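Local atomic coordinates of toll-receptor-related 2 (Hydra vulgaris, PDB entry 4W8H), a protein that is a transmembrane Toll-related receptor whose intracellular TIR domain, the part described here, probably relays signals by associating with other TIR domains. Residues L79-R93 with Y99-D111. Sequence-based numbering, arbitrary orientation.
Sequences LQIGLSHQIIPILYR and YFLNHMTYLDWCD
L79 sets its CD2 methyl against the edge of the F100 ring, 3.8 Å from CE1, where helix 73-82 meets the 3-10 segment 99-101 in the flavodoxin-like fold of this TIR domain. Q80 brings its NE2 obliquely to F100 CZ at 3.7 Å, the amide and ring planes 66° apart, while NE2 hydrogen-bonds to D76. Branched L83 serves two neighbours: CD1 lies 3.8 Å from F100 CD1, and CD2 faces L101. I87 opens the strand; its CD1 and P89 CG both press on M104 SD, each at 3.6 Å, the pliable thioether fitting between them. P89, lacking an N-H, can only accept here: its O takes L107 N at 2.9 Å, starting the parallel pairing of 87-91 with edge strand 107-108. I90 shares a sheet face with L107, reaching I62 of strand 58-65 while L107 packs on helix 115-127. On the other face, CG of L91 stands anti to the backbone N (chi1 -172°), bringing CD2 alongside Y106, 3.8 Å from CE1. L91 N donates to L107 O, and L91 O accepts from W109 N at 3.0 Å, more bent (131° at the hydrogen). Y92 meets W109 obliquely and stacks on W18. Y92 O lies 3.4 Å from C110 SG.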
loop_
_atom_site.group_PDB
_atom_site.type_symbol
_atom_site.label_atom_id
_atom_site.label_comp_id
_atom_site.label_asym_id
_atom_site.label_seq_id
_atom_site.Cartn_x
_atom_site.Cartn_y
_atom_site.Cartn_z
ATOM N N LEU A 79 -1.962 -1.066 9.045
ATOM C CA LEU A 79 -0.525 -1.177 9.119
ATOM C C LEU A 79 -0.090 -2.143 10.211
ATOM O O LEU A 79 0.827 -2.941 10.020
ATOM C CB LEU A 79 0.120 0.206 9.328
ATOM C CG LEU A 79 1.644 0.297 9.514
ATOM C CD1 LEU A 79 2.418 -0.305 8.380
ATOM C CD2 LEU A 79 2.021 1.752 9.624
ATOM N N GLN A 80 -0.706 -2.025 11.384
ATOM C CA GLN A 80 -0.324 -2.912 12.485
ATOM C C GLN A 80 -0.478 -4.391 12.101
ATOM O O GLN A 80 0.419 -5.205 12.369
ATOM C CB GLN A 80 -1.148 -2.608 13.750
ATOM C CG GLN A 80 -0.939 -1.232 14.368
ATOM C CD GLN A 80 0.494 -0.929 14.708
ATOM O OE1 GLN A 80 1.241 -1.799 15.172
ATOM N NE2 GLN A 80 0.893 0.327 14.487
ATOM N N ILE A 81 -1.573 -4.749 11.458
ATOM C CA ILE A 81 -1.739 -6.130 11.015
ATOM C C ILE A 81 -0.788 -6.424 9.839
ATOM O O ILE A 81 -0.190 -7.505 9.756
ATOM C CB ILE A 81 -3.205 -6.430 10.694
ATOM C CG1 ILE A 81 -4.044 -6.145 11.964
ATOM C CG2 ILE A 81 -3.352 -7.876 10.248
ATOM C CD1 ILE A 81 -5.483 -5.826 11.703
ATOM N N GLY A 82 -0.589 -5.442 8.963
ATOM C CA GLY A 82 0.312 -5.612 7.827
ATOM C C GLY A 82 1.748 -5.946 8.209
ATOM O O GLY A 82 2.413 -6.682 7.483
ATOM N N LEU A 83 2.203 -5.444 9.358
ATOM C CA LEU A 83 3.542 -5.760 9.841
ATOM C C LEU A 83 3.718 -7.253 10.123
ATOM O O LEU A 83 4.827 -7.753 10.155
ATOM C CB LEU A 83 3.843 -4.981 11.091
ATOM C CG LEU A 83 3.968 -3.465 10.921
ATOM C CD1 LEU A 83 4.134 -2.851 12.304
ATOM C CD2 LEU A 83 5.144 -3.094 9.984
ATOM N N SER A 84 2.618 -7.953 10.324
ATOM C CA SER A 84 2.698 -9.410 10.523
ATOM C C SER A 84 2.684 -10.197 9.214
ATOM O O SER A 84 2.706 -11.437 9.203
ATOM C CB SER A 84 1.598 -9.867 11.498
ATOM O OG SER A 84 0.295 -9.866 10.943
ATOM N N HIS A 85 2.670 -9.458 8.110
ATOM C CA HIS A 85 2.734 -10.041 6.806
ATOM C C HIS A 85 3.808 -9.308 6.034
ATOM O O HIS A 85 4.859 -8.978 6.574
ATOM C CB HIS A 85 1.369 -9.917 6.152
ATOM C CG HIS A 85 0.339 -10.793 6.766
ATOM N ND1 HIS A 85 0.464 -12.162 6.799
ATOM C CD2 HIS A 85 -0.843 -10.503 7.347
ATOM C CE1 HIS A 85 -0.591 -12.682 7.398
ATOM N NE2 HIS A 85 -1.407 -11.697 7.728
ATOM N N GLN A 86 3.540 -8.979 4.793
ATOM C CA GLN A 86 4.532 -8.285 3.987
ATOM C C GLN A 86 3.953 -6.981 3.531
ATOM O O GLN A 86 2.790 -6.936 3.095
ATOM C CB GLN A 86 4.875 -9.121 2.781
ATOM C CG GLN A 86 5.369 -10.518 3.073
ATOM C CD GLN A 86 5.709 -11.195 1.797
ATOM O OE1 GLN A 86 6.713 -10.871 1.157
ATOM N NE2 GLN A 86 4.872 -12.170 1.399
ATOM N N ILE A 87 4.758 -5.927 3.666
ATOM C CA ILE A 87 4.333 -4.617 3.187
ATOM C C ILE A 87 5.359 -4.045 2.214
ATOM O O ILE A 87 6.542 -4.428 2.248
ATOM C CB ILE A 87 4.053 -3.625 4.320
ATOM C CG1 ILE A 87 5.299 -3.312 5.135
ATOM C CG2 ILE A 87 2.939 -4.114 5.262
ATOM C CD1 ILE A 87 5.105 -2.101 6.083
ATOM N N ILE A 88 4.869 -3.148 1.366
ATOM C CA ILE A 88 5.703 -2.346 0.472
ATOM C C ILE A 88 5.447 -0.897 0.805
ATOM O O ILE A 88 4.412 -0.353 0.412
ATOM C CB ILE A 88 5.361 -2.604 -1.008
ATOM C CG1 ILE A 88 5.549 -4.067 -1.370
ATOM C CG2 ILE A 88 6.234 -1.706 -1.880
ATOM C CD1 ILE A 88 5.029 -4.404 -2.727
ATOM N N PRO A 89 6.319 -0.263 1.597
ATOM C CA PRO A 89 6.089 1.142 1.939
ATOM C C PRO A 89 6.542 2.050 0.790
ATOM O O PRO A 89 7.634 1.867 0.217
ATOM C CB PRO A 89 7.000 1.371 3.135
ATOM C CG PRO A 89 7.672 0.038 3.478
ATOM C CD PRO A 89 7.492 -0.824 2.291
ATOM N N ILE A 90 5.648 2.988 0.470
ATOM C CA ILE A 90 5.913 4.056 -0.476
ATOM C C ILE A 90 5.918 5.369 0.276
ATOM O O ILE A 90 4.939 5.696 0.972
ATOM C CB ILE A 90 4.840 4.135 -1.564
ATOM C CG1 ILE A 90 4.899 2.877 -2.443
ATOM C CG2 ILE A 90 5.060 5.412 -2.430
ATOM C CD1 ILE A 90 3.748 2.770 -3.415
ATOM N N LEU A 91 6.996 6.154 0.157
ATOM C CA LEU A 91 6.968 7.521 0.684
ATOM C C LEU A 91 6.407 8.407 -0.394
ATOM O O LEU A 91 7.113 8.777 -1.341
ATOM C CB LEU A 91 8.337 8.001 1.160
ATOM C CG LEU A 91 8.331 9.346 1.902
ATOM C CD1 LEU A 91 7.690 9.270 3.260
ATOM C CD2 LEU A 91 9.742 9.898 2.014
ATOM N N TYR A 92 5.120 8.707 -0.278
ATOM C CA TYR A 92 4.404 9.470 -1.301
ATOM C C TYR A 92 4.578 10.967 -1.051
ATOM O O TYR A 92 4.789 11.727 -1.987
ATOM C CB TYR A 92 2.924 9.034 -1.355
ATOM C CG TYR A 92 2.060 9.961 -2.166
ATOM C CD1 TYR A 92 2.383 10.311 -3.469
ATOM C CD2 TYR A 92 0.942 10.552 -1.582
ATOM C CE1 TYR A 92 1.583 11.234 -4.172
ATOM C CE2 TYR A 92 0.147 11.455 -2.276
ATOM C CZ TYR A 92 0.501 11.823 -3.545
ATOM O OH TYR A 92 -0.295 12.732 -4.179
ATOM N N ARG A 93 4.385 11.381 0.187
ATOM C CA ARG A 93 4.619 12.764 0.606
ATOM C C ARG A 93 5.509 12.766 1.837
ATOM O O ARG A 93 5.331 11.911 2.680
ATOM C CB ARG A 93 3.302 13.464 0.903
ATOM C CG ARG A 93 2.433 13.712 -0.318
ATOM C CD ARG A 93 0.931 13.828 0.090
ATOM N NE ARG A 93 0.739 14.862 1.069
ATOM C CZ ARG A 93 -0.201 14.904 2.003
ATOM N NH1 ARG A 93 -1.092 13.909 2.159
ATOM N NH2 ARG A 93 -0.213 15.968 2.803
ATOM N N TYR A 99 8.650 5.395 14.509
ATOM C CA TYR A 99 9.861 4.720 14.908
ATOM C C TYR A 99 9.918 3.291 14.367
ATOM O O TYR A 99 10.991 2.819 14.015
ATOM C CB TYR A 99 10.004 4.748 16.434
ATOM C CG TYR A 99 9.068 3.824 17.143
ATOM C CD1 TYR A 99 7.762 4.200 17.405
ATOM C CD2 TYR A 99 9.488 2.555 17.543
ATOM C CE1 TYR A 99 6.896 3.341 18.045
ATOM C CE2 TYR A 99 8.633 1.692 18.170
ATOM C CZ TYR A 99 7.334 2.087 18.419
ATOM O OH TYR A 99 6.488 1.226 19.063
ATOM N N PHE A 100 8.790 2.578 14.337
ATOM C CA PHE A 100 8.807 1.165 13.955
ATOM C C PHE A 100 8.959 0.967 12.454
ATOM O O PHE A 100 9.220 -0.140 11.994
ATOM C CB PHE A 100 7.578 0.410 14.508
ATOM C CG PHE A 100 6.266 0.957 14.032
ATOM C CD1 PHE A 100 5.722 0.537 12.841
ATOM C CD2 PHE A 100 5.593 1.928 14.767
ATOM C CE1 PHE A 100 4.515 1.044 12.396
ATOM C CE2 PHE A 100 4.378 2.448 14.318
ATOM C CZ PHE A 100 3.842 1.997 13.130
ATOM N N LEU A 101 8.904 2.063 11.692
ATOM C CA LEU A 101 9.199 2.049 10.264
ATOM C C LEU A 101 10.496 2.752 9.907
ATOM O O LEU A 101 10.846 2.785 8.721
ATOM C CB LEU A 101 8.069 2.689 9.475
ATOM C CG LEU A 101 6.751 1.960 9.447
ATOM C CD1 LEU A 101 5.793 2.729 8.537
ATOM C CD2 LEU A 101 6.915 0.512 8.984
ATOM N N ASN A 102 11.234 3.233 10.913
ATOM C CA ASN A 102 12.409 4.085 10.656
ATOM C C ASN A 102 13.655 3.305 10.257
ATOM O O ASN A 102 14.719 3.892 10.015
ATOM C CB ASN A 102 12.704 5.046 11.833
ATOM C CG ASN A 102 13.358 4.358 13.063
ATOM O OD1 ASN A 102 13.636 3.147 13.075
ATOM N ND2 ASN A 102 13.630 5.166 14.102
ATOM N N HIS A 103 13.524 1.991 10.204
ATOM C CA HIS A 103 14.597 1.128 9.748
ATOM C C HIS A 103 14.099 0.133 8.710
ATOM O O HIS A 103 14.627 -0.955 8.584
ATOM C CB HIS A 103 15.314 0.438 10.926
ATOM C CG HIS A 103 14.405 -0.261 11.896
ATOM N ND1 HIS A 103 13.695 0.406 12.872
ATOM C CD2 HIS A 103 14.139 -1.577 12.078
ATOM C CE1 HIS A 103 13.005 -0.463 13.592
ATOM N NE2 HIS A 103 13.260 -1.674 13.134
ATOM N N MET A 104 13.057 0.526 7.979
ATOM C CA MET A 104 12.520 -0.275 6.892
ATOM C C MET A 104 12.705 0.448 5.557
ATOM O O MET A 104 12.391 1.637 5.418
ATOM C CB MET A 104 11.037 -0.507 7.133
ATOM C CG MET A 104 10.423 -1.403 6.101
ATOM S SD MET A 104 8.721 -1.815 6.396
ATOM C CE MET A 104 8.833 -2.738 7.899
ATOM N N THR A 105 13.266 -0.246 4.577
ATOM C CA THR A 105 13.495 0.335 3.267
ATOM C C THR A 105 12.185 0.621 2.588
ATOM O O THR A 105 11.280 -0.212 2.583
ATOM C CB THR A 105 14.306 -0.683 2.438
ATOM O OG1 THR A 105 15.535 -0.979 3.111
ATOM C CG2 THR A 105 14.548 -0.153 1.018
ATOM N N TYR A 106 12.085 1.795 1.958
ATOM C CA TYR A 106 10.881 2.176 1.272
ATOM C C TYR A 106 11.193 2.637 -0.159
ATOM O O TYR A 106 12.342 2.951 -0.506
ATOM C CB TYR A 106 10.121 3.285 2.030
ATOM C CG TYR A 106 10.875 4.539 2.392
ATOM C CD1 TYR A 106 11.141 5.531 1.470
ATOM C CD2 TYR A 106 11.255 4.757 3.701
ATOM C CE1 TYR A 106 11.825 6.673 1.835
ATOM C CE2 TYR A 106 11.908 5.909 4.095
ATOM C CZ TYR A 106 12.197 6.869 3.140
ATOM O OH TYR A 106 12.846 8.027 3.518
ATOM N N LEU A 107 10.161 2.676 -0.989
ATOM C CA LEU A 107 10.233 3.280 -2.314
ATOM C C LEU A 107 9.933 4.770 -2.168
ATOM O O LEU A 107 8.834 5.143 -1.756
ATOM C CB LEU A 107 9.231 2.636 -3.278
ATOM C CG LEU A 107 9.406 1.151 -3.448
ATOM C CD1 LEU A 107 8.296 0.605 -4.312
ATOM C CD2 LEU A 107 10.764 0.780 -3.999
ATOM N N ASP A 108 10.882 5.610 -2.559
ATOM C CA ASP A 108 10.791 7.022 -2.253
ATOM C C ASP A 108 10.287 7.788 -3.473
ATOM O O ASP A 108 11.082 8.193 -4.323
ATOM C CB ASP A 108 12.156 7.567 -1.833
ATOM C CG ASP A 108 12.074 8.986 -1.276
ATOM O OD1 ASP A 108 11.003 9.630 -1.396
ATOM O OD2 ASP A 108 13.091 9.463 -0.717
ATOM N N TRP A 109 8.990 8.035 -3.552
ATOM C CA TRP A 109 8.412 8.799 -4.674
ATOM C C TRP A 109 8.863 10.243 -4.609
ATOM O O TRP A 109 8.946 10.926 -5.641
ATOM C CB TRP A 109 6.883 8.713 -4.616
ATOM C CG TRP A 109 6.180 9.588 -5.614
ATOM C CD1 TRP A 109 5.612 10.771 -5.384
ATOM C CD2 TRP A 109 5.966 9.293 -6.998
ATOM N NE1 TRP A 109 5.069 11.280 -6.537
ATOM C CE2 TRP A 109 5.270 10.376 -7.537
ATOM C CE3 TRP A 109 6.303 8.228 -7.823
ATOM C CZ2 TRP A 109 4.896 10.426 -8.868
ATOM C CZ3 TRP A 109 5.945 8.271 -9.138
ATOM C CH2 TRP A 109 5.244 9.367 -9.658
ATOM N N CYS A 110 9.189 10.742 -3.440
ATOM C CA CYS A 110 9.566 12.131 -3.279
ATOM C C CYS A 110 10.936 12.438 -3.841
ATOM O O CYS A 110 11.242 13.617 -4.110
ATOM C CB CYS A 110 9.559 12.480 -1.800
ATOM S SG CYS A 110 7.996 12.300 -1.002
ATOM N N ASP A 111 11.797 11.444 -4.016
ATOM C CA ASP A 111 13.147 11.648 -4.547
ATOM C C ASP A 111 13.051 11.731 -6.068
ATOM O O ASP A 111 13.071 10.722 -6.778
ATOM C CB ASP A 111 14.004 10.461 -4.121
ATOM C CG ASP A 111 15.494 10.669 -4.361
ATOM O OD1 ASP A 111 15.847 11.525 -5.194
ATOM O OD2 ASP A 111 16.286 9.934 -3.734
#